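Local structure of 16S rRNA (guanine(1405)-N(7))-methyltransferase (Klebsiella pneumoniae, 6PI9) at residues A[55-65]-A[140-148]; A[26-34]-A[44-52]. The protein probably methylates N7 of guanine 1405 in 16S rRNA with S-adenosyl-L-methionine as donor, a modification expected to confer aminoglycoside resistance. One frame throughout, in Å; residues are numbered along the deposited sequence. Where two conformers were deposited one is given.

Contact 1 of 2, residues A[55-65]-A[140-148]. With SAH (S-adenosyl-L-homocysteine), chain B.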
loop_
_atom_site.group_PDB
_atom_site.type_symbol
_atom_site.label_atom_id
_atom_site.label_comp_id
_atom_site.label_asym_id
_atom_site.label_seq_id
_atom_site.Cartn_x
_atom_site.Cartn_y
_atom_site.Cartn_z
ATOM N N ILE A 55 4.909 -5.878 3.006
ATOM C CA ILE A 55 5.893 -5.343 3.941
ATOM C C ILE A 55 7.047 -4.609 3.260
ATOM O O ILE A 55 7.668 -3.730 3.886
ATOM C CB ILE A 55 6.437 -6.443 4.872
ATOM C CG1 ILE A 55 7.419 -7.365 4.186
ATOM C CG2 ILE A 55 5.290 -7.214 5.536
ATOM C CD1 ILE A 55 8.139 -8.285 5.155
ATOM N N THR A 56 7.355 -4.915 1.995
ATOM C CA THR A 56 8.440 -4.167 1.368
ATOM C C THR A 56 8.245 -3.813 -0.122
ATOM O O THR A 56 8.623 -2.711 -0.543
ATOM C CB THR A 56 9.749 -4.953 1.557
ATOM O OG1 THR A 56 10.837 -4.229 0.974
ATOM C CG2 THR A 56 9.659 -6.340 0.933
ATOM N N GLY A 57 7.668 -4.713 -0.936
ATOM C CA GLY A 57 7.623 -4.481 -2.383
ATOM C C GLY A 57 6.795 -3.278 -2.827
ATOM O O GLY A 57 7.089 -2.661 -3.856
ATOM N N ALA A 58 5.738 -2.938 -2.088
ATOM C CA ALA A 58 4.809 -1.928 -2.594
ATOM C C ALA A 58 5.412 -0.532 -2.601
ATOM O O ALA A 58 4.920 0.340 -3.329
ATOM C CB ALA A 58 3.516 -1.921 -1.776
ATOM N N PHE A 59 6.474 -0.304 -1.826
ATOM C CA PHE A 59 7.013 1.042 -1.722
ATOM C C PHE A 59 7.877 1.416 -2.917
ATOM O O PHE A 59 7.929 2.596 -3.289
ATOM C CB PHE A 59 7.793 1.167 -0.424
ATOM C CG PHE A 59 6.993 0.787 0.760
ATOM C CD1 PHE A 59 7.210 -0.428 1.393
ATOM C CD2 PHE A 59 5.981 1.623 1.214
ATOM C CE1 PHE A 59 6.449 -0.798 2.481
ATOM C CE2 PHE A 59 5.226 1.269 2.298
ATOM C CZ PHE A 59 5.459 0.054 2.940
ATOM N N MET A 60 8.527 0.440 -3.549
ATOM C CA MET A 60 9.403 0.739 -4.675
ATOM C C MET A 60 9.441 -0.450 -5.627
ATOM O O MET A 60 9.708 -1.576 -5.199
ATOM C CB MET A 60 10.815 1.087 -4.167
ATOM C CG MET A 60 11.686 1.833 -5.168
ATOM S SD MET A 60 13.267 2.376 -4.477
ATOM C CE MET A 60 14.002 0.801 -4.053
ATOM N N THR A 61 9.183 -0.201 -6.912
ATOM C CA THR A 61 9.226 -1.273 -7.904
ATOM C C THR A 61 10.670 -1.590 -8.319
ATOM O O THR A 61 11.622 -0.899 -7.950
ATOM C CB THR A 61 8.388 -0.917 -9.141
ATOM O OG1 THR A 61 9.029 0.126 -9.895
ATOM C CG2 THR A 61 6.968 -0.480 -8.736
ATOM N N ALA A 62 10.810 -2.649 -9.124
ATOM C CA ALA A 62 12.125 -3.148 -9.529
ATOM C C ALA A 62 12.830 -2.192 -10.487
ATOM O O ALA A 62 14.022 -1.908 -10.325
ATOM C CB ALA A 62 11.980 -4.529 -10.167
ATOM N N ASP A 63 12.122 -1.701 -11.507
ATOM C CA ASP A 63 12.771 -0.840 -12.491
ATOM C C ASP A 63 12.824 0.619 -12.053
ATOM O O ASP A 63 13.710 1.355 -12.501
ATOM C CB ASP A 63 12.076 -0.966 -13.846
ATOM C CG ASP A 63 11.876 -2.411 -14.260
ATOM O OD1 ASP A 63 12.878 -3.078 -14.604
ATOM O OD2 ASP A 63 10.717 -2.875 -14.241
ATOM N N ALA A 64 11.911 1.060 -11.182
ATOM C CA ALA A 64 12.083 2.365 -10.552
ATOM C C ALA A 64 13.376 2.431 -9.757
ATOM O O ALA A 64 13.855 3.528 -9.454
ATOM C CB ALA A 64 10.900 2.692 -9.640
ATOM N N GLN A 65 13.954 1.276 -9.426
ATOM C CA GLN A 65 15.233 1.246 -8.726
ATOM C C GLN A 65 16.397 1.570 -9.662
ATOM O O GLN A 65 17.315 2.308 -9.286
ATOM C CB GLN A 65 15.427 -0.118 -8.082
ATOM C CG GLN A 65 16.674 -0.229 -7.255
ATOM C CD GLN A 65 16.665 -1.485 -6.435
ATOM O OE1 GLN A 65 15.793 -1.668 -5.583
ATOM N NE2 GLN A 65 17.613 -2.383 -6.706
ATOM N N MET A 140 19.113 0.720 7.826
ATOM C CA MET A 140 19.084 -0.729 7.707
ATOM C C MET A 140 17.725 -1.140 7.196
ATOM O O MET A 140 16.716 -0.501 7.506
ATOM C CB MET A 140 19.438 -1.417 9.017
ATOM C CG MET A 140 18.662 -1.050 10.224
ATOM S SD MET A 140 19.729 -1.373 11.732
ATOM C CE MET A 140 20.942 -0.071 11.655
ATOM N N ASP A 141 17.703 -2.218 6.414
ATOM C CA ASP A 141 16.438 -2.591 5.782
ATOM C C ASP A 141 16.591 -4.018 5.247
ATOM O O ASP A 141 17.700 -4.547 5.131
ATOM C CB ASP A 141 16.109 -1.589 4.672
ATOM C CG ASP A 141 14.603 -1.515 4.357
ATOM O OD1 ASP A 141 14.013 -2.543 4.045
ATOM O OD2 ASP A 141 14.029 -0.414 4.495
ATOM N N ILE A 142 15.456 -4.636 4.906
ATOM C CA ILE A 142 15.501 -5.941 4.240
ATOM C C ILE A 142 15.598 -5.801 2.736
ATOM O O ILE A 142 15.815 -6.802 2.026
ATOM C CB ILE A 142 14.238 -6.747 4.536
ATOM C CG1 ILE A 142 13.007 -5.903 4.301
ATOM C CG2 ILE A 142 14.305 -7.345 5.903
ATOM C CD1 ILE A 142 11.750 -6.870 4.316
ATOM N N HIS A 143 15.350 -4.598 2.226
ATOM C CA HIS A 143 15.398 -4.264 0.809
ATOM C C HIS A 143 16.825 -3.911 0.439
ATOM O O HIS A 143 17.294 -2.799 0.684
ATOM C CB HIS A 143 14.447 -3.101 0.514
ATOM C CG HIS A 143 14.087 -3.023 -0.933
ATOM N ND1 HIS A 143 15.036 -3.085 -1.931
ATOM C CD2 HIS A 143 12.890 -2.934 -1.554
ATOM C CE1 HIS A 143 14.442 -3.041 -3.113
ATOM N NE2 HIS A 143 13.138 -2.935 -2.913
ATOM N N LEU A 144 17.541 -4.881 -0.126
ATOM C CA LEU A 144 18.925 -4.654 -0.509
ATOM C C LEU A 144 19.058 -3.676 -1.665
ATOM O O LEU A 144 20.149 -3.145 -1.895
ATOM C CB LEU A 144 19.564 -5.993 -0.891
ATOM C CG LEU A 144 19.339 -7.102 0.133
ATOM C CD1 LEU A 144 20.058 -8.331 -0.334
ATOM C CD2 LEU A 144 19.900 -6.665 1.473
ATOM N N GLY A 145 17.986 -3.408 -2.403
ATOM C CA GLY A 145 18.075 -2.344 -3.392
ATOM C C GLY A 145 18.202 -0.987 -2.722
ATOM O O GLY A 145 19.035 -0.160 -3.106
ATOM N N CYS A 146 17.374 -0.741 -1.703
ATOM C CA CYS A 146 17.512 0.466 -0.892
ATOM C C CYS A 146 18.916 0.572 -0.298
ATOM O O CYS A 146 19.582 1.614 -0.403
ATOM C CB CYS A 146 16.472 0.447 0.200
ATOM S SG CYS A 146 14.840 0.813 -0.507
ATOM N N VAL A 147 19.364 -0.504 0.344
ATOM C CA VAL A 147 20.681 -0.508 0.969
ATOM C C VAL A 147 21.731 -0.115 -0.049
ATOM O O VAL A 147 22.616 0.707 0.220
ATOM C CB VAL A 147 20.965 -1.894 1.581
ATOM C CG1 VAL A 147 22.432 -1.997 1.995
ATOM C CG2 VAL A 147 20.082 -2.115 2.751
ATOM N N ARG A 148 21.669 -0.705 -1.243
ATOM C CA ARG A 148 22.730 -0.460 -2.220
ATOM C C ARG A 148 22.752 0.993 -2.661
ATOM O O ARG A 148 23.824 1.592 -2.807
ATOM C CB ARG A 148 22.538 -1.353 -3.440
ATOM C CG ARG A 148 23.143 -2.722 -3.281
ATOM C CD ARG A 148 22.383 -3.767 -4.077
ATOM N NE ARG A 148 22.715 -5.099 -3.601
ATOM C CZ ARG A 148 21.920 -6.154 -3.727
ATOM N NH1 ARG A 148 20.716 -6.009 -4.295
ATOM N NH2 ARG A 148 22.320 -7.348 -3.273
HETATM N N SAH B . 11.375 4.525 7.216
HETATM C CA SAH B . 11.332 4.769 5.757
HETATM C CB SAH B . 10.621 3.633 5.042
HETATM C CG SAH B . 9.201 3.250 5.550
HETATM S SD SAH B . 8.383 2.061 4.389
HETATM C C SAH B . 10.623 6.101 5.445
HETATM O O SAH B . 9.811 6.522 6.295
HETATM O OXT SAH B . 10.808 6.713 4.374
HETATM C "C5'" SAH B . 8.601 0.524 5.386
HETATM C "C4'" SAH B . 10.016 -0.111 5.243
HETATM O "O4'" SAH B . 10.168 -1.174 6.209
HETATM C "C3'" SAH B . 10.415 -0.699 3.859
HETATM O "O3'" SAH B . 11.633 -0.091 3.384
HETATM C "C2'" SAH B . 10.648 -2.188 4.111
HETATM O "O2'" SAH B . 11.751 -2.642 3.323
HETATM C "C1'" SAH B . 11.022 -2.160 5.600
HETATM N N9 SAH B . 10.716 -3.383 6.318
HETATM C C8 SAH B . 9.511 -4.035 6.368
HETATM N N7 SAH B . 9.632 -5.066 7.257
HETATM C C5 SAH B . 10.928 -5.087 7.705
HETATM C C6 SAH B . 11.631 -5.912 8.553
HETATM N N6 SAH B . 11.105 -6.992 9.091
HETATM N N1 SAH B . 12.940 -5.575 8.857
HETATM C C2 SAH B . 13.554 -4.522 8.266
HETATM N N3 SAH B . 12.883 -3.694 7.406
HETATM C C4 SAH B . 11.581 -4.010 7.155
#

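Contact 2 of 2, residues A[26-34]-A[44-52]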
loop_
_atom_site.group_PDB
_atom_site.type_symbol
_atom_site.label_atom_id
_atom_site.label_comp_id
_atom_site.label_asym_id
_atom_site.label_seq_id
_atom_site.Cartn_x
_atom_site.Cartn_y
_atom_site.Cartn_z
ATOM N N THR A 26 14.803 -13.365 4.741
ATOM C CA THR A 26 13.458 -12.858 5.008
ATOM C C THR A 26 12.403 -13.555 4.155
ATOM O O THR A 26 11.331 -13.953 4.660
ATOM C CB THR A 26 13.458 -11.349 4.767
ATOM O OG1 THR A 26 14.391 -10.795 5.716
ATOM C CG2 THR A 26 12.066 -10.747 4.955
ATOM N N VAL A 27 12.694 -13.726 2.867
ATOM C CA VAL A 27 11.779 -14.468 1.995
ATOM C C VAL A 27 11.517 -15.842 2.598
ATOM O O VAL A 27 10.378 -16.282 2.731
ATOM C CB VAL A 27 12.389 -14.618 0.576
ATOM C CG1 VAL A 27 11.435 -15.478 -0.327
ATOM C CG2 VAL A 27 12.623 -13.228 -0.047
ATOM N N ARG A 28 12.585 -16.562 2.929
ATOM C CA ARG A 28 12.445 -17.903 3.486
ATOM C C ARG A 28 11.650 -17.898 4.809
ATOM O O ARG A 28 10.765 -18.742 5.024
ATOM C CB ARG A 28 13.861 -18.472 3.653
ATOM C CG ARG A 28 13.938 -19.911 3.914
ATOM C CD ARG A 28 15.456 -20.365 3.931
ATOM N NE ARG A 28 16.117 -20.362 2.618
ATOM C CZ ARG A 28 17.038 -19.470 2.248
ATOM N NH1 ARG A 28 17.416 -18.483 3.087
ATOM N NH2 ARG A 28 17.604 -19.572 1.043
ATOM N N ARG A 29 11.964 -16.964 5.718
ATOM C CA ARG A 29 11.227 -16.885 6.987
ATOM C C ARG A 29 9.728 -16.685 6.757
ATOM O O ARG A 29 8.885 -17.388 7.354
ATOM C CB ARG A 29 11.787 -15.736 7.861
ATOM C CG ARG A 29 11.032 -15.560 9.168
ATOM C CD ARG A 29 11.480 -14.326 10.011
ATOM N NE ARG A 29 11.501 -13.053 9.276
ATOM C CZ ARG A 29 10.421 -12.315 8.985
ATOM N NH1 ARG A 29 9.211 -12.710 9.393
ATOM N NH2 ARG A 29 10.556 -11.161 8.325
ATOM N N VAL A 30 9.369 -15.747 5.876
ATOM C CA VAL A 30 7.943 -15.494 5.611
ATOM C C VAL A 30 7.295 -16.739 5.040
ATOM O O VAL A 30 6.184 -17.153 5.432
ATOM C CB VAL A 30 7.816 -14.287 4.660
ATOM C CG1 VAL A 30 6.424 -14.163 4.025
ATOM C CG2 VAL A 30 8.143 -13.005 5.438
ATOM N N PHE A 31 7.977 -17.377 4.095
ATOM C CA PHE A 31 7.346 -18.549 3.496
ATOM C C PHE A 31 7.181 -19.671 4.525
ATOM O O PHE A 31 6.152 -20.374 4.538
ATOM C CB PHE A 31 8.177 -18.984 2.282
ATOM C CG PHE A 31 7.661 -20.247 1.603
ATOM C CD1 PHE A 31 6.593 -20.201 0.696
ATOM C CD2 PHE A 31 8.213 -21.466 1.920
ATOM C CE1 PHE A 31 6.128 -21.356 0.093
ATOM C CE2 PHE A 31 7.742 -22.631 1.337
ATOM C CZ PHE A 31 6.723 -22.576 0.412
ATOM N N MET A 32 8.199 -19.911 5.352
ATOM C CA MET A 32 8.080 -21.008 6.318
ATOM C C MET A 32 7.029 -20.724 7.402
ATOM O O MET A 32 6.427 -21.666 7.950
ATOM C CB MET A 32 9.444 -21.279 6.974
ATOM C CG MET A 32 10.486 -21.807 6.016
ATOM S SD MET A 32 10.005 -23.247 5.052
ATOM C CE MET A 32 9.872 -24.498 6.339
ATOM N N GLU A 33 6.801 -19.452 7.742
ATOM C CA GLU A 33 5.711 -19.131 8.658
ATOM C C GLU A 33 4.354 -19.456 8.037
ATOM O O GLU A 33 3.420 -19.883 8.739
ATOM C CB GLU A 33 5.775 -17.649 9.039
ATOM C CG GLU A 33 6.923 -17.321 9.943
ATOM C CD GLU A 33 7.058 -15.821 10.225
ATOM O OE1 GLU A 33 6.173 -15.065 9.762
ATOM O OE2 GLU A 33 8.056 -15.411 10.881
ATOM N N LEU A 34 4.232 -19.322 6.717
ATOM C CA LEU A 34 2.933 -19.531 6.065
ATOM C C LEU A 34 2.726 -20.962 5.619
ATOM O O LEU A 34 1.563 -21.443 5.536
ATOM C CB LEU A 34 2.804 -18.597 4.853
ATOM C CG LEU A 34 2.757 -17.117 5.287
ATOM C CD1 LEU A 34 3.009 -16.186 4.098
ATOM C CD2 LEU A 34 1.413 -16.808 5.932
ATOM N N ALA A 44 0.774 -21.364 -0.350
ATOM C CA ALA A 44 1.689 -20.706 0.581
ATOM C C ALA A 44 2.584 -19.709 -0.145
ATOM O O ALA A 44 2.918 -18.639 0.402
ATOM C CB ALA A 44 2.574 -21.745 1.289
ATOM N N GLU A 45 2.992 -20.063 -1.372
ATOM C CA GLU A 45 3.797 -19.176 -2.214
ATOM C C GLU A 45 3.026 -17.893 -2.536
ATOM O O GLU A 45 3.567 -16.795 -2.448
ATOM C CB GLU A 45 4.182 -19.941 -3.504
ATOM C CG GLU A 45 4.983 -19.129 -4.550
ATOM C CD GLU A 45 5.031 -19.841 -5.912
ATOM O OE1 GLU A 45 4.774 -21.065 -5.974
ATOM O OE2 GLU A 45 5.320 -19.177 -6.934
ATOM N N LYS A 46 1.788 -18.024 -3.021
ATOM C CA LYS A 46 0.998 -16.825 -3.281
ATOM C C LYS A 46 0.828 -15.996 -2.006
ATOM O O LYS A 46 0.944 -14.756 -2.032
ATOM C CB LYS A 46 -0.384 -17.200 -3.843
ATOM C CG LYS A 46 -0.348 -17.945 -5.179
ATOM C CD LYS A 46 -1.741 -18.546 -5.627
ATOM C CE LYS A 46 -1.537 -19.382 -6.902
ATOM N NZ LYS A 46 -2.714 -20.202 -7.365
ATOM N N ALA A 47 0.546 -16.660 -0.877
ATOM C CA ALA A 47 0.395 -15.907 0.384
ATOM C C ALA A 47 1.692 -15.203 0.753
ATOM O O ALA A 47 1.683 -14.082 1.282
ATOM C CB ALA A 47 -0.048 -16.834 1.521
ATOM N N ALA A 48 2.826 -15.829 0.476
ATOM C CA ALA A 48 4.100 -15.208 0.839
ATOM C C ALA A 48 4.390 -14.038 -0.075
ATOM O O ALA A 48 4.929 -13.012 0.355
ATOM C CB ALA A 48 5.238 -16.231 0.731
ATOM N N ARG A 49 4.064 -14.185 -1.357
ATOM C CA ARG A 49 4.233 -13.072 -2.270
ATOM C C ARG A 49 3.402 -11.888 -1.801
ATOM O O ARG A 49 3.881 -10.749 -1.762
ATOM C CB ARG A 49 3.852 -13.523 -3.685
ATOM C CG ARG A 49 4.187 -12.511 -4.728
ATOM C CD ARG A 49 4.385 -13.170 -6.080
ATOM N NE ARG A 49 3.609 -14.391 -6.271
ATOM C CZ ARG A 49 4.126 -15.588 -6.571
ATOM N NH1 ARG A 49 5.445 -15.733 -6.725
ATOM N NH2 ARG A 49 3.312 -16.640 -6.748
ATOM N N THR A 50 2.141 -12.136 -1.427
ATOM C CA THR A 50 1.315 -11.021 -0.941
ATOM C C THR A 50 1.915 -10.373 0.305
ATOM O O THR A 50 2.026 -9.145 0.382
ATOM C CB THR A 50 -0.098 -11.513 -0.659
ATOM O OG1 THR A 50 -0.666 -11.911 -1.904
ATOM C CG2 THR A 50 -0.924 -10.347 -0.137
ATOM N N HIS A 51 2.290 -11.188 1.295
ATOM C CA HIS A 51 2.943 -10.711 2.531
ATOM C C HIS A 51 4.169 -9.860 2.212
ATOM O O HIS A 51 4.323 -8.730 2.705
ATOM C CB HIS A 51 3.335 -11.937 3.391
ATOM C CG HIS A 51 3.980 -11.637 4.724
ATOM N ND1 HIS A 51 5.100 -10.844 4.862
ATOM C CD2 HIS A 51 3.727 -12.137 5.966
ATOM C CE1 HIS A 51 5.472 -10.811 6.130
ATOM N NE2 HIS A 51 4.667 -11.598 6.823
ATOM N N LEU A 52 5.052 -10.391 1.365
ATOM C CA LEU A 52 6.296 -9.699 1.042
ATOM C C LEU A 52 6.023 -8.393 0.309
ATOM O O LEU A 52 6.699 -7.379 0.561
ATOM C CB LEU A 52 7.231 -10.622 0.243
ATOM C CG LEU A 52 7.777 -11.718 1.160
ATOM C CD1 LEU A 52 8.286 -12.959 0.379
ATOM C CD2 LEU A 52 8.938 -11.082 1.982
HETATM O O HOH W 1 5.977 -12.481 9.662
#

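Contact 1 of 2, residues A[55-65]-A[140-148]
Thr56 faces three consecutive residues of 140-148, meeting Asp141 through the ligand and Ile142 and His143 directly. Asp141 grips the SAH ribose: OD2 accepts from O3' at 2.7 Å and OD1 accepts from O2' in a bond modelled very short, while Thr56 OG1 donates to the same O2' at 3.0 Å. Asp141 OD1 also takes the N-H of His143 (3.1 Å, 162°), an Asx turn; with Gly123 N bonded to OD2, the carboxylate is fixed through both oxygens. Such an acidic residue closing the second strand and holding the ribose diol is a hallmark of class I Rossmann-like methyltransferases. Next, Ile142 lies against the adenine and extends CD1 to Thr56 CB (3.9 Å) and to Ile55 CD1. The His143 ring then fills the middle; as N-cap of helix 144-157 it accepts weakly from Gly145 N through ND1, at the ring edge. Thr56 OG1 lies obliquely near CD2, and Met60 turns at its last torsion (chi3 62°), which places CE over the ring face in a CH-pi contact. Poorly ordered, Gln65 is modelled with OE1 3.1 Å from His143 CE1, amide and ring planes 61° apart, and 3.2 Å from Gly145 CA. Met60 CE also touches Cys146 SG at 3.6 Å. Around this buried contact, strand 137-141 runs between strands 162-165 and 117-120, helix 186-192 packs on Ile55, and helix 91-96 on Phe59.

Contact 2 of 2, residues A[26-34]-A[44-52]
Leu52 reaches across to Val27 and Val30, and its side chain traces the meeting of the two helices. Its CB points toward helix 24-34, and with CG anti to the carbonyl carbon (chi1 -71°) the branch point CG settles 4.0 Å from Val30 CG1. From there the two methyls part: CD1 meets Val27 CG1 at 4.1 Å, crossing that side chain at about a right angle, whereas CD2 lies 4.0 Å from Val30 CG2 and also touches Thr26 CG2. Val30 has a second partner in His51, deposited in two conformers; in the one given, both valine methyls rest over one face of the imidazole. The segment axes come within 8.9 Å at 129°, closer to antiparallel than to parallel, a pair of consecutive helices in the N-terminal helical region, with helix 4-14 packing against Val27, Phe31 and Ala48. Ala44 and Ala48 have their CA atoms nearest those of Leu34 and Phe31, consistent with small residues permitting close approach: the CA atoms of Phe31 and Ala48 are 5.4 Å apart, and Leu34 CD1 nestles 3.6 Å from Ala48 CA. The Phe31 ring instead presents its edge to the start of 44-52, CE1 lying 3.7 Å from Glu45 N. On the polar flank, Arg29 NH1 forms a salt bridge with Glu33 OE2 at 3.3 Å (158°), Arg29 NH2 forms another with Asp167, and in the conformer given a water lies between Glu33 OE1 and His51 NE2.

From the N terminus, contact 2 comes first: helix 24-34 and helix 41-57 fold back on each other, closing a loop of nine residues. Contact 1 follows in series, neither nested in it nor crossing it; its loop spans 74 residues, including strand 117-120 and most of strand 137-141. Helix 41-57 serves both, ending contact 2 and opening contact 1, and Gly57 N probably donates to Leu52 O (3.2 Å) within it. Although their centres lie about 17 Å apart, the contacts meet again where Thr26 OG1, hydrogen-bonded to Asp167, packs on Ile142 CG2. Together they connect the N-terminal helices to the SAH-binding C-terminal ends of the parallel strands.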